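Long-range contacts in bifunctional autolysin (Staphylococcus aureus subsp. aureus Mu50, PDB 6FXO), which probably cleaves the glycan strands of bacterial peptidoglycan, acting as an N-acetylglucosaminidase of glycoside hydrolase family 73 within a bifunctional autolysin: residues Leu65-Ile75 with Asn96-Val107; Glu116-Gly127 with Lys142-Tyr152. All coordinates share one frame; numbering follows the deposited sequence.

How the contacts relate
Helix 106-116 joins the two contacts, its first turn belonging to contact 1 and its last residue, Glu-116, to contact 2. Their centres lie about 21 Å apart, the nearest atoms about 6 Å. Both are partly buried, but contact 1 sits closer to the middle of the chain, about 12 Å from its centre against about 18 Å. Contact 1 sets a loop against the junction of helices 92-102 and 106-116, with a polar core built on the capping residue Asn-105 and a water. Contact 2 runs a loop along the short, weakly bonded helix 123-126, joining histidine and backbone bonds to aliphatic contacts and a more exposed tyrosine-carboxylate pair.

Contact 1 of 2, residues Leu65-Ile75 with Asn96-Val107; sequences LRLDQPQNISI and NKAAQMYGINEV
Pro-70 overlaps the backbone of the turn between helices 92-102 and 106-116, its ring resting on the Gly-103 to Ile-104 peptide with Pro-70 CG 3.2 Å from Ile-104 N. Gly-103 turns the chain there with positive phi, ending helix 92-102. Beside the proline, the backbone N of Asn-105 donates an almost straight bond (171°) to Leu-67 O at 2.6 Å. Asn-105 holds CG anti to its backbone N (chi1 178°), which turns the amide into the bend of residues 65-69. Asn-105 ND2 gives a hydrogen bond to a water 3.0 Å away, and the water donates to Arg-66 O and Gln-69 O. The same ND2 bonds Tyr-228 OH of helix 216-231, while Leu-65 crosses the amide at about a right angle, with Leu-65 CD2 3.5 Å from Asn-105 ND2. Asn-105 OD1 accepts from Val-107 N, weakly, and from Tyr-108 N, an N-cap of helix 106-116 within the glucosaminidase family region. Ile-73 adds an apolar touch, its CD1 lying 3.9 Å from Val-107 CG1. Further along, Ile-75 CG1 meets Asn-96 CB at 3.8 Å on helix 92-102. At the outer bend, Arg-66 grips Asp-68 side-on through NE and NH2, the carboxylate in the guanidinium plane, and its NH1 reaches Asp-239. Leu-67 O is thus met by a backbone N-H, and Arg-66 O and Gln-69 O share a water, which implies that Asn-105 both caps its helix and binds the loop, through its own N and through the water.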
loop_
_atom_site.group_PDB
_atom_site.type_symbol
_atom_site.label_atom_id
_atom_site.label_comp_id
_atom_site.label_asym_id
_atom_site.label_seq_id
_atom_site.Cartn_x
_atom_site.Cartn_y
_atom_site.Cartn_z
ATOM N N LEU A 65 -2.951 -9.167 -3.152
ATOM C CA LEU A 65 -3.658 -9.220 -1.878
ATOM C C LEU A 65 -4.721 -8.050 -1.856
ATOM O O LEU A 65 -4.380 -6.934 -2.224
ATOM C CB LEU A 65 -2.676 -9.025 -0.669
ATOM C CG LEU A 65 -3.259 -8.918 0.740
ATOM C CD1 LEU A 65 -3.573 -10.379 1.338
ATOM C CD2 LEU A 65 -2.388 -8.027 1.684
ATOM N N ARG A 66 -5.951 -8.284 -1.392
ATOM C CA ARG A 66 -6.908 -7.194 -1.341
ATOM C C ARG A 66 -6.754 -6.326 -0.085
ATOM O O ARG A 66 -6.900 -6.762 1.040
ATOM C CB ARG A 66 -8.377 -7.719 -1.439
ATOM C CG ARG A 66 -8.802 -8.367 -2.768
ATOM C CD ARG A 66 -9.293 -7.397 -3.889
ATOM N NE ARG A 66 -10.557 -6.777 -3.495
ATOM C CZ ARG A 66 -11.773 -7.108 -3.939
ATOM N NH1 ARG A 66 -11.918 -8.086 -4.821
ATOM N NH2 ARG A 66 -12.844 -6.499 -3.462
ATOM N N LEU A 67 -6.367 -5.079 -0.324
ATOM C CA LEU A 67 -6.111 -4.005 0.593
ATOM C C LEU A 67 -7.371 -3.393 1.198
ATOM O O LEU A 67 -7.304 -2.657 2.170
ATOM C CB LEU A 67 -5.280 -2.956 -0.241
ATOM C CG LEU A 67 -3.910 -3.497 -0.837
ATOM C CD1 LEU A 67 -3.137 -2.435 -1.545
ATOM C CD2 LEU A 67 -2.985 -3.970 0.393
ATOM N N ASP A 68 -8.522 -3.645 0.573
ATOM C CA ASP A 68 -9.801 -3.139 1.032
ATOM C C ASP A 68 -10.379 -4.152 2.025
ATOM O O ASP A 68 -11.442 -3.942 2.589
ATOM C CB ASP A 68 -10.730 -2.877 -0.169
ATOM C CG ASP A 68 -10.953 -4.082 -1.054
ATOM O OD1 ASP A 68 -9.967 -4.768 -1.371
ATOM O OD2 ASP A 68 -12.098 -4.285 -1.502
ATOM N N GLN A 69 -9.659 -5.258 2.250
ATOM C CA GLN A 69 -10.183 -6.241 3.181
ATOM C C GLN A 69 -9.438 -6.504 4.433
ATOM O O GLN A 69 -8.387 -7.119 4.419
ATOM C CB GLN A 69 -10.476 -7.591 2.507
ATOM C CG GLN A 69 -11.865 -8.111 2.933
ATOM C CD GLN A 69 -12.614 -8.916 1.887
ATOM O OE1 GLN A 69 -12.946 -8.406 0.815
ATOM N NE2 GLN A 69 -13.019 -10.155 2.213
ATOM N N PRO A 70 -9.956 -6.035 5.536
ATOM C CA PRO A 70 -9.279 -6.293 6.783
ATOM C C PRO A 70 -9.261 -7.786 7.064
ATOM O O PRO A 70 -10.142 -8.517 6.639
ATOM C CB PRO A 70 -10.139 -5.575 7.814
ATOM C CG PRO A 70 -10.852 -4.555 7.051
ATOM C CD PRO A 70 -11.157 -5.208 5.747
ATOM N N GLN A 71 -8.230 -8.189 7.720
ATOM C CA GLN A 71 -7.975 -9.529 8.128
ATOM C C GLN A 71 -8.057 -9.343 9.597
ATOM O O GLN A 71 -7.738 -8.281 10.105
ATOM C CB GLN A 71 -6.554 -9.931 7.760
ATOM C CG GLN A 71 -6.407 -11.410 7.522
ATOM C CD GLN A 71 -5.006 -11.749 7.094
ATOM O OE1 GLN A 71 -4.587 -11.463 5.984
ATOM N NE2 GLN A 71 -4.240 -12.353 7.948
ATOM N N ASN A 72 -8.476 -10.330 10.282
ATOM C CA ASN A 72 -8.557 -10.143 11.727
ATOM C C ASN A 72 -7.269 -10.511 12.376
ATOM O O ASN A 72 -7.235 -11.451 13.157
ATOM C CB ASN A 72 -9.692 -10.944 12.311
ATOM C CG ASN A 72 -10.962 -10.590 11.625
ATOM O OD1 ASN A 72 -11.430 -9.462 11.778
ATOM N ND2 ASN A 72 -11.582 -11.477 10.867
ATOM N N ILE A 73 -6.198 -9.783 12.071
ATOM C CA ILE A 73 -4.953 -10.178 12.724
ATOM C C ILE A 73 -5.073 -9.876 14.218
ATOM O O ILE A 73 -5.650 -8.861 14.594
ATOM C CB ILE A 73 -3.712 -9.543 12.032
ATOM C CG1 ILE A 73 -3.872 -9.682 10.501
ATOM C CG2 ILE A 73 -2.424 -10.269 12.465
ATOM C CD1 ILE A 73 -2.707 -9.115 9.689
ATOM N N SER A 74 -4.546 -10.751 15.073
ATOM C CA SER A 74 -4.685 -10.432 16.495
ATOM C C SER A 74 -3.989 -9.126 16.883
ATOM O O SER A 74 -2.893 -8.853 16.395
ATOM C CB SER A 74 -4.140 -11.584 17.338
ATOM O OG SER A 74 -3.501 -11.164 18.534
ATOM N N ILE A 75 -4.637 -8.306 17.759
ATOM C CA ILE A 75 -4.060 -7.069 18.190
ATOM C C ILE A 75 -2.756 -7.360 18.946
ATOM O O ILE A 75 -1.846 -6.534 18.926
ATOM C CB ILE A 75 -5.110 -6.329 19.052
ATOM C CG1 ILE A 75 -6.347 -5.995 18.192
ATOM C CG2 ILE A 75 -4.509 -5.084 19.683
ATOM C CD1 ILE A 75 -7.490 -5.312 18.934
ATOM N N ASN A 96 -6.286 -1.819 14.771
ATOM C CA ASN A 96 -7.299 -2.736 14.296
ATOM C C ASN A 96 -8.579 -1.980 14.143
ATOM O O ASN A 96 -9.433 -2.248 13.291
ATOM C CB ASN A 96 -7.431 -3.874 15.289
ATOM C CG ASN A 96 -8.005 -5.113 14.678
ATOM O OD1 ASN A 96 -9.215 -5.325 14.815
ATOM N ND2 ASN A 96 -7.210 -5.968 13.972
ATOM N N LYS A 97 -8.669 -0.988 14.949
ATOM C CA LYS A 97 -9.832 -0.111 14.984
ATOM C C LYS A 97 -9.922 0.686 13.717
ATOM O O LYS A 97 -11.005 0.744 13.136
ATOM C CB LYS A 97 -9.774 0.836 16.203
ATOM C CG LYS A 97 -11.139 1.287 16.741
ATOM C CD LYS A 97 -11.088 2.716 17.333
ATOM C CE LYS A 97 -12.404 3.165 17.948
ATOM N NZ LYS A 97 -12.408 4.612 18.346
ATOM N N ALA A 98 -8.796 1.311 13.261
ATOM C CA ALA A 98 -8.940 2.049 12.055
ATOM C C ALA A 98 -9.238 1.091 10.951
ATOM O O ALA A 98 -9.969 1.449 10.018
ATOM C CB ALA A 98 -7.667 2.815 11.772
ATOM N N ALA A 99 -8.685 -0.158 11.068
ATOM C CA ALA A 99 -8.958 -1.101 9.998
ATOM C C ALA A 99 -10.429 -1.516 9.895
ATOM O O ALA A 99 -11.033 -1.468 8.806
ATOM C CB ALA A 99 -8.075 -2.328 10.149
ATOM N N GLN A 100 -11.015 -1.936 11.018
ATOM C CA GLN A 100 -12.409 -2.314 10.875
ATOM C C GLN A 100 -13.334 -1.167 10.558
ATOM O O GLN A 100 -14.327 -1.408 9.893
ATOM C CB GLN A 100 -12.990 -3.095 12.073
ATOM C CG GLN A 100 -12.117 -3.301 13.290
ATOM C CD GLN A 100 -12.983 -3.714 14.456
ATOM O OE1 GLN A 100 -13.330 -4.887 14.624
ATOM N NE2 GLN A 100 -13.352 -2.745 15.301
ATOM N N MET A 101 -13.010 0.080 10.979
ATOM C CA MET A 101 -13.950 1.161 10.655
ATOM C C MET A 101 -14.123 1.433 9.169
ATOM O O MET A 101 -15.245 1.458 8.662
ATOM C CB MET A 101 -13.545 2.440 11.380
ATOM C CG MET A 101 -14.716 3.288 11.774
ATOM S SD MET A 101 -14.213 4.486 13.017
ATOM C CE MET A 101 -13.761 3.390 14.337
ATOM N N TYR A 102 -13.015 1.655 8.485
ATOM C CA TYR A 102 -13.016 1.917 7.072
ATOM C C TYR A 102 -12.963 0.699 6.183
ATOM O O TYR A 102 -13.066 0.852 4.975
ATOM C CB TYR A 102 -11.916 2.942 6.720
ATOM C CG TYR A 102 -11.887 4.106 7.689
ATOM C CD1 TYR A 102 -12.712 5.209 7.515
ATOM C CD2 TYR A 102 -11.071 4.077 8.811
ATOM C CE1 TYR A 102 -12.732 6.248 8.431
ATOM C CE2 TYR A 102 -11.079 5.114 9.735
ATOM C CZ TYR A 102 -11.913 6.197 9.543
ATOM O OH TYR A 102 -11.922 7.226 10.454
ATOM N N GLY A 103 -12.796 -0.519 6.747
ATOM C CA GLY A 103 -12.756 -1.662 5.836
ATOM C C GLY A 103 -11.547 -1.511 4.942
ATOM O O GLY A 103 -11.630 -1.240 3.743
ATOM N N ILE A 104 -10.414 -1.707 5.555
ATOM C CA ILE A 104 -9.113 -1.596 4.878
ATOM C C ILE A 104 -8.152 -2.559 5.506
ATOM O O ILE A 104 -8.082 -2.624 6.732
ATOM C CB ILE A 104 -8.587 -0.132 5.095
ATOM C CG1 ILE A 104 -9.432 0.907 4.335
ATOM C CG2 ILE A 104 -7.094 0.008 4.759
ATOM C CD1 ILE A 104 -9.321 0.848 2.819
ATOM N N ASN A 105 -7.358 -3.214 4.707
ATOM C CA ASN A 105 -6.365 -4.201 5.209
ATOM C C ASN A 105 -5.449 -3.477 6.204
ATOM O O ASN A 105 -4.956 -2.388 5.928
ATOM C CB ASN A 105 -5.558 -4.829 4.022
ATOM C CG ASN A 105 -4.495 -5.795 4.426
ATOM O OD1 ASN A 105 -3.456 -5.296 4.908
ATOM N ND2 ASN A 105 -4.635 -7.186 4.265
ATOM N N GLU A 106 -5.204 -4.179 7.367
ATOM C CA GLU A 106 -4.377 -3.681 8.440
ATOM C C GLU A 106 -2.969 -3.500 8.152
ATOM O O GLU A 106 -2.403 -2.520 8.621
ATOM C CB GLU A 106 -4.534 -4.520 9.759
ATOM C CG GLU A 106 -5.197 -5.878 9.625
ATOM C CD GLU A 106 -6.697 -5.848 9.915
ATOM O OE1 GLU A 106 -7.087 -6.013 11.087
ATOM O OE2 GLU A 106 -7.459 -5.664 8.950
ATOM N N VAL A 107 -2.363 -4.452 7.418
ATOM C CA VAL A 107 -0.946 -4.260 7.123
ATOM C C VAL A 107 -0.736 -3.037 6.199
ATOM O O VAL A 107 0.269 -2.390 6.309
ATOM C CB VAL A 107 -0.213 -5.513 6.596
ATOM C CG1 VAL A 107 -0.505 -6.714 7.488
ATOM C CG2 VAL A 107 -0.583 -5.795 5.146
HETATM O O HOH W 1 -6.986 -8.404 2.942
#

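Contact 2 of 2, residues Glu116-Gly127 with Lys142-Tyr152; sequences ETGNGTSQLAKG and KYHNVFGIAAY
Lys-142, poorly ordered, opens the run with its CB 3.3 Å from Gly-127 O, its chain then leading away. His-144 follows, CG anti to the carbonyl carbon (chi1 -56°), a turn that sets the ring beside Ala-125 and Gly-127. His-144 ND1 donates to Ala-125 O at 2.7 Å (161°) with the oxygen in the ring plane. This bond probably sets the rotation of the imidazole and is consistent with a proton on ND1. Asn-145 N makes a weak bond to Leu-124 O, and the two side chains lie side by side, Asn-145 CB 3.5 Å from Leu-124 CG. Asn-145 OD1 accepts from Ile-149 N, a side-chain bond to the backbone within the loop. Val-146 adds an apolar contact, its CB 3.8 Å from Thr-117 CG2 and its CG1 close to Ala-125 CB. Gly-148, with positive phi, passes close to the Glu-116 carboxylate. Ala-151 CB then meets Leu-124 CD2 at 4.0 Å. Tyr-152, also poorly ordered, closes the run: its OH donates to Glu-116 OE2 at 3.0 Å on the syn side, with ring and carboxylate planes 49° apart. Both segments belong to the glucosaminidase family region, of the lysozyme clan. Behind the loop, Phe-147 packs on Leu-109, His-112 and Ala-113 of helix 106-116, His-144 and Val-146 on helix 172-180, and Tyr-143 and Ile-149 on helix 158-166, so this run lies among three helices while bordering the short, weakly bonded helix 123-126.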
loop_
_atom_site.group_PDB
_atom_site.type_symbol
_atom_site.label_atom_id
_atom_site.label_comp_id
_atom_site.label_asym_id
_atom_site.label_seq_id
_atom_site.Cartn_x
_atom_site.Cartn_y
_atom_site.Cartn_z
ATOM N N GLU A 116 5.431 7.201 6.841
ATOM C CA GLU A 116 5.261 8.610 7.182
ATOM C C GLU A 116 5.952 9.132 8.436
ATOM O O GLU A 116 6.296 10.312 8.509
ATOM C CB GLU A 116 3.755 9.004 7.174
ATOM C CG GLU A 116 2.895 8.536 5.998
ATOM C CD GLU A 116 2.970 9.447 4.758
ATOM O OE1 GLU A 116 3.277 8.933 3.665
ATOM O OE2 GLU A 116 2.819 10.672 4.920
ATOM N N THR A 117 6.136 8.236 9.423
ATOM C CA THR A 117 6.767 8.495 10.705
ATOM C C THR A 117 8.161 7.878 10.856
ATOM O O THR A 117 8.697 7.891 11.984
ATOM C CB THR A 117 5.903 7.897 11.817
ATOM O OG1 THR A 117 6.066 6.477 11.803
ATOM C CG2 THR A 117 4.456 8.236 11.648
ATOM N N GLY A 118 8.723 7.293 9.784
ATOM C CA GLY A 118 10.052 6.701 9.941
ATOM C C GLY A 118 10.075 5.687 11.069
ATOM O O GLY A 118 10.971 5.727 11.920
ATOM N N ASN A 119 9.087 4.761 11.087
ATOM C CA ASN A 119 9.003 3.742 12.136
ATOM C C ASN A 119 8.845 4.369 13.515
ATOM O O ASN A 119 9.498 3.991 14.474
ATOM C CB ASN A 119 10.196 2.774 12.157
ATOM C CG ASN A 119 10.707 2.320 10.827
ATOM O OD1 ASN A 119 10.077 1.487 10.170
ATOM N ND2 ASN A 119 11.879 2.757 10.401
ATOM N N GLY A 120 7.986 5.360 13.563
ATOM C CA GLY A 120 7.675 6.102 14.779
ATOM C C GLY A 120 8.578 7.234 15.233
ATOM O O GLY A 120 8.332 7.796 16.300
ATOM N N THR A 121 9.626 7.578 14.453
ATOM C CA THR A 121 10.534 8.659 14.842
ATOM C C THR A 121 10.332 10.088 14.312
ATOM O O THR A 121 11.062 10.984 14.734
ATOM C CB THR A 121 11.987 8.189 14.684
ATOM O OG1 THR A 121 12.311 8.129 13.299
ATOM C CG2 THR A 121 12.217 6.825 15.321
ATOM N N SER A 122 9.351 10.297 13.412
ATOM C CA SER A 122 9.029 11.596 12.813
ATOM C C SER A 122 8.606 12.631 13.818
ATOM O O SER A 122 7.938 12.296 14.782
ATOM C CB SER A 122 7.920 11.453 11.764
ATOM O OG SER A 122 6.631 11.927 12.157
ATOM N N GLN A 123 9.000 13.896 13.592
ATOM C CA GLN A 123 8.618 14.940 14.520
ATOM C C GLN A 123 7.094 15.098 14.535
ATOM O O GLN A 123 6.498 15.369 15.574
ATOM C CB GLN A 123 9.354 16.266 14.158
ATOM C CG GLN A 123 9.103 17.520 15.026
ATOM C CD GLN A 123 9.591 17.467 16.465
ATOM O OE1 GLN A 123 10.722 17.817 16.798
ATOM N NE2 GLN A 123 8.694 17.010 17.320
ATOM N N LEU A 124 6.463 14.881 13.369
ATOM C CA LEU A 124 5.018 14.983 13.251
ATOM C C LEU A 124 4.271 13.949 14.111
ATOM O O LEU A 124 3.180 14.215 14.585
ATOM C CB LEU A 124 4.644 14.765 11.778
ATOM C CG LEU A 124 3.659 15.745 11.143
ATOM C CD1 LEU A 124 4.211 17.149 11.157
ATOM C CD2 LEU A 124 3.389 15.318 9.709
ATOM N N ALA A 125 4.889 12.788 14.306
ATOM C CA ALA A 125 4.376 11.656 15.074
ATOM C C ALA A 125 4.852 11.771 16.474
ATOM O O ALA A 125 4.230 11.251 17.395
ATOM C CB ALA A 125 4.867 10.348 14.474
ATOM N N LYS A 126 5.993 12.422 16.624
ATOM C CA LYS A 126 6.595 12.631 17.935
ATOM C C LYS A 126 5.655 13.554 18.721
ATOM O O LYS A 126 5.683 13.589 19.952
ATOM C CB LYS A 126 7.989 13.277 17.798
ATOM C CG LYS A 126 9.135 12.265 17.811
ATOM C CD LYS A 126 10.505 12.903 18.073
ATOM C CE LYS A 126 11.621 11.875 18.073
ATOM N NZ LYS A 126 12.951 12.469 18.403
ATOM N N GLY A 127 4.803 14.282 17.976
ATOM C CA GLY A 127 3.860 15.205 18.567
ATOM C C GLY A 127 4.533 16.541 18.800
ATOM O O GLY A 127 3.910 17.593 18.697
ATOM N N LYS A 142 1.930 18.091 23.398
ATOM C CA LYS A 142 1.970 17.756 21.987
ATOM C C LYS A 142 0.802 17.043 21.328
ATOM O O LYS A 142 0.227 16.103 21.875
ATOM C CB LYS A 142 3.190 16.830 21.799
ATOM C CG LYS A 142 3.573 15.984 23.053
ATOM C CD LYS A 142 2.958 14.542 23.118
ATOM C CE LYS A 142 3.493 13.651 24.246
ATOM N NZ LYS A 142 2.841 12.280 24.344
ATOM N N TYR A 143 0.513 17.494 20.098
ATOM C CA TYR A 143 -0.545 16.990 19.226
ATOM C C TYR A 143 0.262 16.065 18.228
ATOM O O TYR A 143 1.446 16.308 18.058
ATOM C CB TYR A 143 -1.302 18.212 18.635
ATOM C CG TYR A 143 -2.038 19.038 19.688
ATOM C CD1 TYR A 143 -1.366 19.951 20.505
ATOM C CD2 TYR A 143 -3.410 18.911 19.879
ATOM C CE1 TYR A 143 -2.030 20.698 21.466
ATOM C CE2 TYR A 143 -4.090 19.657 20.837
ATOM C CZ TYR A 143 -3.394 20.549 21.634
ATOM O OH TYR A 143 -4.058 21.283 22.597
ATOM N N HIS A 144 -0.356 15.025 17.598
ATOM C CA HIS A 144 0.298 14.072 16.660
ATOM C C HIS A 144 -0.192 13.839 15.210
ATOM O O HIS A 144 -1.311 14.188 14.867
ATOM C CB HIS A 144 0.279 12.710 17.373
ATOM C CG HIS A 144 0.917 12.710 18.708
ATOM N ND1 HIS A 144 2.212 12.245 18.905
ATOM C CD2 HIS A 144 0.462 13.117 19.918
ATOM C CE1 HIS A 144 2.510 12.385 20.190
ATOM N NE2 HIS A 144 1.484 12.906 20.819
ATOM N N ASN A 145 0.669 13.185 14.372
ATOM C CA ASN A 145 0.317 12.915 12.988
ATOM C C ASN A 145 1.027 11.714 12.478
ATOM O O ASN A 145 2.189 11.823 12.078
ATOM C CB ASN A 145 0.778 14.023 12.124
ATOM C CG ASN A 145 -0.195 14.317 11.062
ATOM O OD1 ASN A 145 -0.602 13.439 10.278
ATOM N ND2 ASN A 145 -0.549 15.533 10.932
ATOM N N VAL A 146 0.372 10.571 12.495
ATOM C CA VAL A 146 1.138 9.446 11.977
ATOM C C VAL A 146 0.971 9.204 10.468
ATOM O O VAL A 146 1.562 8.265 9.924
ATOM C CB VAL A 146 0.844 8.198 12.819
ATOM C CG1 VAL A 146 1.154 8.469 14.284
ATOM C CG2 VAL A 146 -0.608 7.765 12.652
ATOM N N PHE A 147 0.192 10.033 9.781
ATOM C CA PHE A 147 -0.016 9.837 8.345
ATOM C C PHE A 147 0.414 10.919 7.326
ATOM O O PHE A 147 0.055 10.814 6.160
ATOM C CB PHE A 147 -1.473 9.425 8.063
ATOM C CG PHE A 147 -1.756 7.964 8.311
ATOM C CD1 PHE A 147 -2.442 7.559 9.437
ATOM C CD2 PHE A 147 -1.317 6.991 7.422
ATOM C CE1 PHE A 147 -2.685 6.212 9.676
ATOM C CE2 PHE A 147 -1.560 5.660 7.663
ATOM C CZ PHE A 147 -2.240 5.267 8.788
ATOM N N GLY A 148 1.148 11.946 7.753
ATOM C CA GLY A 148 1.579 12.981 6.852
ATOM C C GLY A 148 0.404 13.807 6.394
ATOM O O GLY A 148 0.521 14.444 5.354
ATOM N N ILE A 149 -0.722 13.834 7.184
ATOM C CA ILE A 149 -1.859 14.630 6.723
ATOM C C ILE A 149 -1.502 16.098 6.556
ATOM O O ILE A 149 -0.896 16.700 7.444
ATOM C CB ILE A 149 -3.025 14.483 7.737
ATOM C CG1 ILE A 149 -3.318 13.007 8.030
ATOM C CG2 ILE A 149 -4.268 15.202 7.223
ATOM C CD1 ILE A 149 -3.756 12.201 6.824
ATOM N N ALA A 150 -1.927 16.671 5.406
ATOM C CA ALA A 150 -1.682 18.068 5.064
ATOM C C ALA A 150 -0.209 18.459 5.250
ATOM O O ALA A 150 0.084 19.589 5.629
ATOM C CB ALA A 150 -2.583 18.972 5.900
ATOM N N ALA A 151 0.710 17.522 4.963
ATOM C CA ALA A 151 2.145 17.777 5.107
ATOM C C ALA A 151 2.997 17.894 3.838
ATOM O O ALA A 151 4.217 18.002 3.942
ATOM C CB ALA A 151 2.756 16.736 6.035
ATOM N N TYR A 152 2.378 17.878 2.658
ATOM C CA TYR A 152 3.134 17.984 1.413
ATOM C C TYR A 152 2.805 19.286 0.683
ATOM O O TYR A 152 2.372 19.249 -0.469
ATOM C CB TYR A 152 2.806 16.775 0.501
ATOM C CG TYR A 152 3.187 15.407 1.041
ATOM C CD1 TYR A 152 2.354 14.721 1.915
ATOM C CD2 TYR A 152 4.366 14.789 0.649
ATOM C CE1 TYR A 152 2.681 13.455 2.383
ATOM C CE2 TYR A 152 4.703 13.520 1.108
ATOM C CZ TYR A 152 3.859 12.856 1.977
ATOM O OH TYR A 152 4.190 11.603 2.438
#